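Local coordinates for GDP-L-fucose synthase (Campylobacter jejuni subsp. jejuni serotype O:2, PDB 7M13), which serves as an NADPH-dependent GDP-D-glycero-L-gluco-heptose synthase in capsular polysaccharide biosynthesis and belongs to the fucose synthase subfamily of epimerases and reductases, at residues S111-P116 against Y135-F140; A74-V77 against D82-Y85; M89-V94 against G141-A146. All coordinates share one frame; numbering follows the deposited sequence.

Interaction 1. Residues S111-P116 against Y135-F140. With NAP (NADP nicotinamide-adenine-dinucleotide phosphate), chain E.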
loop_
_atom_site.group_PDB
_atom_site.type_symbol
_atom_site.label_atom_id
_atom_site.label_comp_id
_atom_site.label_asym_id
_atom_site.label_seq_id
_atom_site.Cartn_x
_atom_site.Cartn_y
_atom_site.Cartn_z
ATOM N N SER B 111 1.484 12.714 3.588
ATOM C CA SER B 111 2.510 13.116 4.563
ATOM C C SER B 111 3.874 12.907 3.932
ATOM O O SER B 111 4.046 11.924 3.193
ATOM C CB SER B 111 2.362 12.308 5.849
ATOM O OG SER B 111 3.542 12.359 6.616
ATOM N N GLY B 112 4.835 13.735 4.299
ATOM C CA GLY B 112 6.240 13.536 3.922
ATOM C C GLY B 112 6.773 12.200 4.388
ATOM O O GLY B 112 7.808 11.782 3.902
ATOM N N TYR B 113 6.122 11.522 5.339
ATOM C CA TYR B 113 6.567 10.173 5.753
ATOM C C TYR B 113 6.366 9.191 4.601
ATOM O O TYR B 113 6.897 8.058 4.710
ATOM C CB TYR B 113 5.828 9.688 6.996
ATOM C CG TYR B 113 6.267 10.336 8.288
ATOM C CD1 TYR B 113 7.591 10.324 8.697
ATOM C CD2 TYR B 113 5.337 10.913 9.124
ATOM C CE1 TYR B 113 7.984 10.883 9.902
ATOM C CE2 TYR B 113 5.713 11.482 10.331
ATOM C CZ TYR B 113 7.040 11.479 10.710
ATOM O OH TYR B 113 7.390 12.030 11.904
ATOM N N MET B 114 5.785 9.651 3.488
ATOM C CA MET B 114 5.588 8.790 2.289
ATOM C C MET B 114 6.859 8.807 1.426
ATOM O O MET B 114 6.890 8.086 0.409
ATOM C CB MET B 114 4.401 9.282 1.453
ATOM C CG MET B 114 4.805 10.203 0.317
ATOM S SD MET B 114 3.379 10.867 -0.583
ATOM C CE MET B 114 2.158 10.916 0.728
ATOM N N TYR B 115 7.861 9.603 1.823
ATOM C CA TYR B 115 9.134 9.730 1.108
ATOM C C TYR B 115 10.239 8.982 1.831
ATOM O O TYR B 115 10.242 8.885 3.061
ATOM C CB TYR B 115 9.495 11.201 0.895
ATOM C CG TYR B 115 8.636 11.897 -0.114
ATOM C CD1 TYR B 115 8.561 11.516 -1.448
ATOM C CD2 TYR B 115 7.885 12.999 0.274
ATOM C CE1 TYR B 115 7.779 12.208 -2.361
ATOM C CE2 TYR B 115 7.109 13.701 -0.629
ATOM C CZ TYR B 115 7.039 13.291 -1.945
ATOM O OH TYR B 115 6.274 13.973 -2.835
ATOM N N PRO B 116 11.261 8.522 1.085
ATOM C CA PRO B 116 12.392 7.816 1.683
ATOM C C PRO B 116 13.062 8.661 2.772
ATOM O O PRO B 116 13.227 9.854 2.571
ATOM C CB PRO B 116 13.361 7.577 0.529
ATOM C CG PRO B 116 12.474 7.582 -0.715
ATOM C CD PRO B 116 11.393 8.606 -0.384
ATOM N N TYR B 135 11.762 4.308 10.091
ATOM C CA TYR B 135 11.259 3.106 10.781
ATOM C C TYR B 135 9.974 3.387 11.578
ATOM O O TYR B 135 8.981 2.621 11.489
ATOM C CB TYR B 135 12.337 2.551 11.700
ATOM C CG TYR B 135 11.884 1.255 12.277
ATOM C CD1 TYR B 135 12.041 0.101 11.542
ATOM C CD2 TYR B 135 11.206 1.196 13.479
ATOM C CE1 TYR B 135 11.563 -1.108 11.996
ATOM C CE2 TYR B 135 10.718 -0.016 13.961
ATOM C CZ TYR B 135 10.920 -1.163 13.209
ATOM O OH TYR B 135 10.506 -2.393 13.602
ATOM N N GLY B 136 9.945 4.432 12.396
ATOM C CA GLY B 136 8.787 4.683 13.259
ATOM C C GLY B 136 7.519 4.913 12.454
ATOM O O GLY B 136 6.419 4.450 12.870
ATOM N N ALA B 137 7.637 5.564 11.311
ATOM C CA ALA B 137 6.463 5.951 10.499
ATOM C C ALA B 137 6.335 5.009 9.302
ATOM O O ALA B 137 5.631 5.333 8.343
ATOM C CB ALA B 137 6.574 7.394 10.086
ATOM N N TYR B 138 6.969 3.848 9.354
ATOM C CA TYR B 138 7.032 2.941 8.177
ATOM C C TYR B 138 5.628 2.541 7.726
ATOM O O TYR B 138 5.288 2.576 6.521
ATOM C CB TYR B 138 7.852 1.721 8.591
ATOM C CG TYR B 138 8.038 0.611 7.585
ATOM C CD1 TYR B 138 8.918 0.712 6.508
ATOM C CD2 TYR B 138 7.340 -0.580 7.731
ATOM C CE1 TYR B 138 9.119 -0.346 5.631
ATOM C CE2 TYR B 138 7.551 -1.651 6.877
ATOM C CZ TYR B 138 8.429 -1.530 5.821
ATOM O OH TYR B 138 8.620 -2.602 4.990
ATOM N N SER B 139 4.815 2.066 8.649
ATOM C CA SER B 139 3.468 1.572 8.310
ATOM C C SER B 139 2.527 2.719 7.954
ATOM O O SER B 139 1.709 2.574 7.023
ATOM C CB SER B 139 2.950 0.672 9.367
ATOM O OG SER B 139 2.645 1.373 10.554
ATOM N N PHE B 140 2.653 3.852 8.619
ATOM C CA PHE B 140 1.852 5.056 8.306
ATOM C C PHE B 140 2.223 5.573 6.920
ATOM O O PHE B 140 1.326 5.852 6.106
ATOM C CB PHE B 140 2.124 6.092 9.388
ATOM C CG PHE B 140 1.433 7.401 9.159
ATOM C CD1 PHE B 140 0.142 7.621 9.586
ATOM C CD2 PHE B 140 2.104 8.428 8.528
ATOM C CE1 PHE B 140 -0.473 8.844 9.366
ATOM C CE2 PHE B 140 1.485 9.645 8.329
ATOM C CZ PHE B 140 0.204 9.843 8.734
HETATM P PA NAP E . -6.233 15.684 12.815
HETATM O O1A NAP E . -5.422 14.609 13.477
HETATM O O2A NAP E . -6.214 17.052 13.453
HETATM O O5B NAP E . -7.746 15.286 12.690
HETATM C C5B NAP E . -8.125 14.010 12.173
HETATM C C4B NAP E . -9.616 13.933 12.269
HETATM O O4B NAP E . -10.015 12.683 11.657
HETATM C C3B NAP E . -10.170 13.922 13.709
HETATM O O3B NAP E . -11.151 14.943 13.849
HETATM C C2B NAP E . -10.713 12.507 13.872
HETATM O O2B NAP E . -11.905 12.434 14.656
HETATM C C1B NAP E . -11.059 12.135 12.434
HETATM N N9A NAP E . -11.094 10.700 12.252
HETATM C C8A NAP E . -10.085 9.805 12.434
HETATM N N7A NAP E . -10.453 8.553 12.305
HETATM C C5A NAP E . -11.802 8.628 12.029
HETATM C C6A NAP E . -12.770 7.634 11.803
HETATM N N6A NAP E . -12.526 6.321 11.863
HETATM N N1A NAP E . -14.032 8.058 11.568
HETATM C C2A NAP E . -14.285 9.373 11.540
HETATM N N3A NAP E . -13.451 10.394 11.748
HETATM C C4A NAP E . -12.215 9.944 11.998
HETATM O O3 NAP E . -5.758 15.812 11.295
HETATM P PN NAP E . -4.867 16.942 10.634
HETATM O O1N NAP E . -3.670 17.141 11.479
HETATM O O2N NAP E . -5.766 18.077 10.342
HETATM O O5D NAP E . -4.440 16.211 9.264
HETATM C C5D NAP E . -5.206 16.371 8.092
HETATM C C4D NAP E . -4.525 15.607 6.992
HETATM O O4D NAP E . -3.214 16.179 6.736
HETATM C C3D NAP E . -4.300 14.117 7.283
HETATM O O3D NAP E . -4.431 13.340 6.085
HETATM C C2D NAP E . -2.886 14.124 7.792
HETATM O O2D NAP E . -2.248 12.852 7.729
HETATM C C1D NAP E . -2.238 15.150 6.884
HETATM N N1N NAP E . -0.989 15.675 7.480
HETATM C C2N NAP E . -0.989 16.357 8.665
HETATM C C3N NAP E . 0.174 16.750 9.234
HETATM C C7N NAP E . 0.235 17.482 10.527
HETATM O O7N NAP E . 1.327 17.961 10.896
HETATM N N7N NAP E . -0.889 17.600 11.229
HETATM C C4N NAP E . 1.432 16.508 8.557
HETATM C C5N NAP E . 1.355 15.820 7.287
HETATM C C6N NAP E . 0.217 15.380 6.847
HETATM P P2B NAP E . -11.823 12.482 16.270
HETATM O O1X NAP E . -11.571 13.933 16.572
HETATM O O2X NAP E . -10.792 11.554 16.738
HETATM O O3X NAP E . -13.221 12.006 16.712
#
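The nicotinamide end of the NADP pocket, where an extended short-chain dehydrogenase carries its Ser and Tyr-x-x-x-Lys residues, is where Ser-111 meets Phe-140. Phe-140 occupies the place predicted for the proton donor or acceptor, but as a phenylalanine it has no hydroxyl to offer. Its ring turns an edge to the serine, with Ser-111 CB 3.7 Å from Phe-140 CE2 and the serine oxygen near the ring plane; CB also lies 3.9 Å from NAP C6N. With OG anti to the serine's own N (chi1 162°), the hydroxyl reaches and accepts from Tyr-113 N at 3.0 Å and 167°, an ST turn that ties the oxygen to the middle residue of the 3-10 segment 112-114. That segment brings Tyr-113 over Ala-137, whose CB sits 3.6 Å from the ring centroid in a CH-pi contact, over one face. The same phenol passes Phe-140 at a slant, Tyr-113 CD2 to Phe-140 CD2 being 4.1 Å. Ala-137 is the N-cap of helix 138-158. The contact thus joins the C-terminal end of strand 105-111 to the start of that helix, with Phe-140 also resting on Asn-87 of helix 80-100.

Interaction 2. Residues A74-V77 against D82-Y85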
loop_
_atom_site.group_PDB
_atom_site.type_symbol
_atom_site.label_atom_id
_atom_site.label_comp_id
_atom_site.label_asym_id
_atom_site.label_seq_id
_atom_site.Cartn_x
_atom_site.Cartn_y
_atom_site.Cartn_z
ATOM N N ALA B 74 5.243 10.613 18.186
ATOM C CA ALA B 74 6.203 9.992 19.126
ATOM C C ALA B 74 5.442 9.144 20.145
ATOM O O ALA B 74 5.896 8.022 20.414
ATOM C CB ALA B 74 7.022 11.050 19.826
ATOM N N ALA B 75 4.343 9.663 20.692
ATOM C CA ALA B 75 3.644 9.077 21.863
ATOM C C ALA B 75 2.986 7.750 21.478
ATOM O O ALA B 75 3.000 6.807 22.298
ATOM C CB ALA B 75 2.613 10.032 22.399
ATOM N N ASN B 76 2.383 7.685 20.285
ATOM C CA ASN B 76 1.512 6.547 19.902
ATOM C C ASN B 76 2.218 5.633 18.908
ATOM O O ASN B 76 1.505 4.822 18.308
ATOM C CB ASN B 76 0.158 6.999 19.356
ATOM C CG ASN B 76 0.185 7.698 18.014
ATOM O OD1 ASN B 76 1.247 7.960 17.447
ATOM N ND2 ASN B 76 -1.001 7.978 17.489
ATOM N N VAL B 77 3.545 5.729 18.780
ATOM C CA VAL B 77 4.351 5.030 17.739
ATOM C C VAL B 77 4.162 3.515 17.873
ATOM O O VAL B 77 4.324 2.832 16.869
ATOM C CB VAL B 77 5.840 5.439 17.767
ATOM C CG1 VAL B 77 6.579 4.847 18.956
ATOM C CG2 VAL B 77 6.550 5.077 16.469
ATOM N N ASP B 82 -2.342 -0.352 13.629
ATOM C CA ASP B 82 -3.475 0.575 13.511
ATOM C C ASP B 82 -3.160 1.614 12.441
ATOM O O ASP B 82 -4.073 1.981 11.701
ATOM C CB ASP B 82 -3.813 1.186 14.865
ATOM C CG ASP B 82 -4.090 0.202 15.986
ATOM O OD1 ASP B 82 -4.437 -0.978 15.683
ATOM O OD2 ASP B 82 -3.941 0.635 17.183
ATOM N N PHE B 83 -1.928 2.094 12.380
ATOM C CA PHE B 83 -1.592 3.169 11.424
ATOM C C PHE B 83 -1.882 2.720 9.995
ATOM O O PHE B 83 -2.275 3.537 9.142
ATOM C CB PHE B 83 -0.132 3.600 11.492
ATOM C CG PHE B 83 0.242 4.256 12.780
ATOM C CD1 PHE B 83 1.460 3.968 13.325
ATOM C CD2 PHE B 83 -0.596 5.148 13.410
ATOM C CE1 PHE B 83 1.839 4.536 14.523
ATOM C CE2 PHE B 83 -0.220 5.702 14.627
ATOM C CZ PHE B 83 0.998 5.405 15.156
ATOM N N ILE B 84 -1.563 1.470 9.691
ATOM C CA ILE B 84 -1.741 0.996 8.302
ATOM C C ILE B 84 -3.186 0.525 8.129
ATOM O O ILE B 84 -3.845 0.959 7.161
ATOM C CB ILE B 84 -0.679 -0.021 7.850
ATOM C CG1 ILE B 84 -0.955 -0.436 6.395
ATOM C CG2 ILE B 84 -0.515 -1.228 8.765
ATOM C CD1 ILE B 84 0.206 -1.074 5.719
ATOM N N TYR B 85 -3.747 -0.274 9.035
ATOM C CA TYR B 85 -5.137 -0.739 8.831
ATOM C C TYR B 85 -6.133 0.433 8.784
ATOM O O TYR B 85 -6.957 0.499 7.856
ATOM C CB TYR B 85 -5.515 -1.771 9.887
ATOM C CG TYR B 85 -6.961 -2.177 9.811
ATOM C CD1 TYR B 85 -7.433 -2.957 8.769
ATOM C CD2 TYR B 85 -7.887 -1.702 10.699
ATOM C CE1 TYR B 85 -8.770 -3.311 8.649
ATOM C CE2 TYR B 85 -9.230 -2.032 10.602
ATOM C CZ TYR B 85 -9.677 -2.851 9.575
ATOM O OH TYR B 85 -11.009 -3.156 9.468
#
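The rim of the Phe-83 ring faces the amide of Asn-76, whose CG lies near the ring plane at its edge. The two flat groups do not stack: their planes are 63° apart. The contact lies in the loop between strand 63-66 and helix 80-100 in the Rossmann-type domain, where a type I beta turn from Ala-74 to Val-77 lies against the Phe-83 side chain in the first turn of the helix. The backbones stay apart, so one aromatic side chain spans the gap, and with CG anti to the carbonyl carbon (chi1 -66°) it leans out from the helix toward the loop.

Three oxygens gather round its far end. Asn-76 O approaches Phe-83 CZ to 3.2 Å, obliquely to the ring, and the side-chain atom OD1 of Asn-76 is 3.4 Å from the same CZ. Val-77 O lies 3.8 Å from Phe-83 CE1, again at a slant, while the bond from CA to CB of Val-77 points away from the helix, so it is the backbone oxygen that makes the contact. The contact is therefore weakly polar, oxygen against aromatic C-H, with no hydrogen bond across it.

The amide of Asn-76 is tied down within its own loop: OD1 accepts from Gly-73 N and ND2 donates to Pro-71 O, which fixes which end is oxygen and holds the group against the phenyl ring. Phe-83 in turn touches Leu-70, Cys-72 and Phe-140, so the loop is linked to the N-terminal turns of helix 138-158, which carry the predicted active-site position. One residue before Phe-83, Asp-82 hydrogen-bonds Tyr-158 and Gln-157 of the second subunit. On the other side of CZ from CE1, the meta carbon Phe-83 CE2 lies 3.7 Å from Asn-76 ND2.

Interaction 3. Residues M89-V94 against G141-A146. With NAP (NADP nicotinamide-adenine-dinucleotide phosphate), chain E.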
loop_
_atom_site.group_PDB
_atom_site.type_symbol
_atom_site.label_atom_id
_atom_site.label_comp_id
_atom_site.label_asym_id
_atom_site.label_seq_id
_atom_site.Cartn_x
_atom_site.Cartn_y
_atom_site.Cartn_z
ATOM N N MET B 89 -8.260 1.700 5.554
ATOM C CA MET B 89 -9.724 1.557 5.508
ATOM C C MET B 89 -10.385 2.925 5.242
ATOM O O MET B 89 -11.285 2.983 4.387
ATOM C CB MET B 89 -10.311 0.923 6.762
ATOM C CG MET B 89 -9.901 -0.565 6.969
ATOM S SD MET B 89 -10.418 -1.639 5.620
ATOM C CE MET B 89 -12.169 -1.304 5.632
ATOM N N ILE B 90 -9.959 3.966 5.924
ATOM C CA ILE B 90 -10.528 5.316 5.714
ATOM C C ILE B 90 -10.362 5.686 4.238
ATOM O O ILE B 90 -11.305 6.112 3.568
ATOM C CB ILE B 90 -9.892 6.326 6.668
ATOM C CG1 ILE B 90 -10.307 6.034 8.111
ATOM C CG2 ILE B 90 -10.300 7.727 6.232
ATOM C CD1 ILE B 90 -9.515 6.807 9.125
ATOM N N GLN B 91 -9.133 5.601 3.767
ATOM C CA GLN B 91 -8.772 5.965 2.384
ATOM C C GLN B 91 -9.623 5.149 1.415
ATOM O O GLN B 91 -10.260 5.725 0.473
ATOM C CB GLN B 91 -7.283 5.733 2.115
ATOM C CG GLN B 91 -6.360 6.666 2.895
ATOM C CD GLN B 91 -4.924 6.221 2.999
ATOM O OE1 GLN B 91 -4.185 6.789 3.818
ATOM N NE2 GLN B 91 -4.538 5.188 2.275
ATOM N N ASN B 92 -9.639 3.834 1.575
ATOM C CA ASN B 92 -10.284 2.948 0.588
ATOM C C ASN B 92 -11.795 3.204 0.624
ATOM O O ASN B 92 -12.443 3.302 -0.432
ATOM C CB ASN B 92 -9.984 1.487 0.890
ATOM C CG ASN B 92 -8.548 1.096 0.620
ATOM O OD1 ASN B 92 -7.788 1.868 0.063
ATOM N ND2 ASN B 92 -8.225 -0.105 1.055
ATOM N N ASN B 93 -12.356 3.296 1.818
ATOM C CA ASN B 93 -13.823 3.475 1.928
ATOM C C ASN B 93 -14.240 4.809 1.299
ATOM O O ASN B 93 -15.210 4.835 0.525
ATOM C CB ASN B 93 -14.254 3.407 3.383
ATOM C CG ASN B 93 -14.174 2.019 4.002
ATOM O OD1 ASN B 93 -14.151 1.024 3.289
ATOM N ND2 ASN B 93 -14.137 2.000 5.325
ATOM N N VAL B 94 -13.522 5.894 1.574
ATOM C CA VAL B 94 -13.970 7.218 1.066
ATOM C C VAL B 94 -13.668 7.312 -0.429
ATOM O O VAL B 94 -14.528 7.738 -1.196
ATOM C CB VAL B 94 -13.310 8.340 1.878
ATOM C CG1 VAL B 94 -13.532 9.699 1.257
ATOM C CG2 VAL B 94 -13.812 8.285 3.313
ATOM N N GLY B 141 3.521 5.682 6.636
ATOM C CA GLY B 141 3.984 6.147 5.315
ATOM C C GLY B 141 3.501 5.211 4.231
ATOM O O GLY B 141 3.112 5.686 3.166
ATOM N N ALA B 142 3.551 3.899 4.463
ATOM C CA ALA B 142 3.060 2.919 3.467
ATOM C C ALA B 142 1.572 3.166 3.228
ATOM O O ALA B 142 1.134 3.107 2.054
ATOM C CB ALA B 142 3.360 1.508 3.903
ATOM N N ALA B 143 0.779 3.406 4.279
ATOM C CA ALA B 143 -0.660 3.685 4.079
ATOM C C ALA B 143 -0.825 4.954 3.241
ATOM O O ALA B 143 -1.636 4.951 2.269
ATOM C CB ALA B 143 -1.337 3.798 5.415
ATOM N N LYS B 144 -0.011 5.969 3.474
ATOM C CA LYS B 144 -0.126 7.240 2.707
ATOM C C LYS B 144 0.283 7.031 1.238
ATOM O O LYS B 144 -0.372 7.565 0.369
ATOM C CB LYS B 144 0.691 8.341 3.360
ATOM C CG LYS B 144 0.071 8.874 4.647
ATOM C CD LYS B 144 -1.286 9.513 4.442
ATOM C CE LYS B 144 -1.654 10.420 5.590
ATOM N NZ LYS B 144 -3.015 10.973 5.437
ATOM N N ILE B 145 1.292 6.210 0.988
ATOM C CA ILE B 145 1.661 5.845 -0.399
ATOM C C ILE B 145 0.443 5.206 -1.078
ATOM O O ILE B 145 0.099 5.542 -2.235
ATOM C CB ILE B 145 2.897 4.920 -0.429
ATOM C CG1 ILE B 145 4.160 5.656 0.026
ATOM C CG2 ILE B 145 3.076 4.323 -1.805
ATOM C CD1 ILE B 145 5.328 4.772 0.227
ATOM N N ALA B 146 -0.186 4.240 -0.414
ATOM C CA ALA B 146 -1.309 3.502 -1.025
ATOM C C ALA B 146 -2.459 4.482 -1.287
ATOM O O ALA B 146 -3.176 4.309 -2.275
ATOM C CB ALA B 146 -1.776 2.391 -0.122
HETATM P PA NAP E . -6.233 15.684 12.815
HETATM O O1A NAP E . -5.422 14.609 13.477
HETATM O O2A NAP E . -6.214 17.052 13.453
HETATM O O5B NAP E . -7.746 15.286 12.690
HETATM C C5B NAP E . -8.125 14.010 12.173
HETATM C C4B NAP E . -9.616 13.933 12.269
HETATM O O4B NAP E . -10.015 12.683 11.657
HETATM C C3B NAP E . -10.170 13.922 13.709
HETATM O O3B NAP E . -11.151 14.943 13.849
HETATM C C2B NAP E . -10.713 12.507 13.872
HETATM O O2B NAP E . -11.905 12.434 14.656
HETATM C C1B NAP E . -11.059 12.135 12.434
HETATM N N9A NAP E . -11.094 10.700 12.252
HETATM C C8A NAP E . -10.085 9.805 12.434
HETATM N N7A NAP E . -10.453 8.553 12.305
HETATM C C5A NAP E . -11.802 8.628 12.029
HETATM C C6A NAP E . -12.770 7.634 11.803
HETATM N N6A NAP E . -12.526 6.321 11.863
HETATM N N1A NAP E . -14.032 8.058 11.568
HETATM C C2A NAP E . -14.285 9.373 11.540
HETATM N N3A NAP E . -13.451 10.394 11.748
HETATM C C4A NAP E . -12.215 9.944 11.998
HETATM O O3 NAP E . -5.758 15.812 11.295
HETATM P PN NAP E . -4.867 16.942 10.634
HETATM O O1N NAP E . -3.670 17.141 11.479
HETATM O O2N NAP E . -5.766 18.077 10.342
HETATM O O5D NAP E . -4.440 16.211 9.264
HETATM C C5D NAP E . -5.206 16.371 8.092
HETATM C C4D NAP E . -4.525 15.607 6.992
HETATM O O4D NAP E . -3.214 16.179 6.736
HETATM C C3D NAP E . -4.300 14.117 7.283
HETATM O O3D NAP E . -4.431 13.340 6.085
HETATM C C2D NAP E . -2.886 14.124 7.792
HETATM O O2D NAP E . -2.248 12.852 7.729
HETATM C C1D NAP E . -2.238 15.150 6.884
HETATM N N1N NAP E . -0.989 15.675 7.480
HETATM C C2N NAP E . -0.989 16.357 8.665
HETATM C C3N NAP E . 0.174 16.750 9.234
HETATM C C7N NAP E . 0.235 17.482 10.527
HETATM O O7N NAP E . 1.327 17.961 10.896
HETATM N N7N NAP E . -0.889 17.600 11.229
HETATM C C4N NAP E . 1.432 16.508 8.557
HETATM C C5N NAP E . 1.355 15.820 7.287
HETATM C C6N NAP E . 0.217 15.380 6.847
HETATM P P2B NAP E . -11.823 12.482 16.270
HETATM O O1X NAP E . -11.571 13.933 16.572
HETATM O O2X NAP E . -10.792 11.554 16.738
HETATM O O3X NAP E . -13.221 12.006 16.712
HETATM O O HOH W 1 -4.687 8.738 5.559
#
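Lys-144 NZ is held by four oxygens, one of them a water that joins it to Gln-91 on the neighbouring helix. NZ donates to NAP O3D at 2.8 Å and to NAP O2D at 3.1 Å, the two hydroxyls of the nicotinamide ribose. It also bonds Phe-109 O, near the C-terminal end of strand 105-111. With at most three N-H groups, at least one must be shared, probably between the ribose hydroxyls. The water accepts from Lys-144 NZ at 2.8 Å and donates a hydrogen bond to Gln-91 OE1 at 2.7 Å. A bend at chi2 (-62°) helps carry the ammonium group to the ribose. Lys-144 is at the lysine position of the Tyr-x-x-x-Lys motif of short-chain dehydrogenases, with Phe-140 at the tyrosine position, and grips the nicotinamide ribose as in that family.

The other half of the glutamine amide spans the helix pair: Gln-91 NE2 donates to Ala-143 O at 2.9 Å and 154°, the oxygen almost in the amide plane but the donor well above the carbonyl plane. Segments 89-94 and 141-146 run nearly parallel, 12° apart. Ile-90 CD1 lies 3.7 Å from NAP N7A, on the adenine.

Ala-143 O can only accept, so the amide is set with NE2 toward it and OE1 toward the water. Gln-91 thus probably acts in the second shell, helping to orient the water beside the lysine.

How the interactions relate
All three contacts lie in the Rossmann-type domain around the start of helix 138-158 and the neighbouring helix 80-100, with centres 11 to 14 Å apart. Interaction 2 closes first along the chain; interaction 1 is then nested inside the long loop that interaction 3 closes. Interactions 2 and 3 share helix 80-100, and interactions 1 and 3 share helix 138-158. Direct packing connects them: Ser-139 sits against Phe-83 and Ile-84, the Ala-143 methyl sits against Ile-84, and Met-114 rests on Lys-144 and Ile-145. Interactions 1 and 3 both touch NADP, and all three reach the second subunit, so the same helix pair lines the cofactor pocket and the dimer interface.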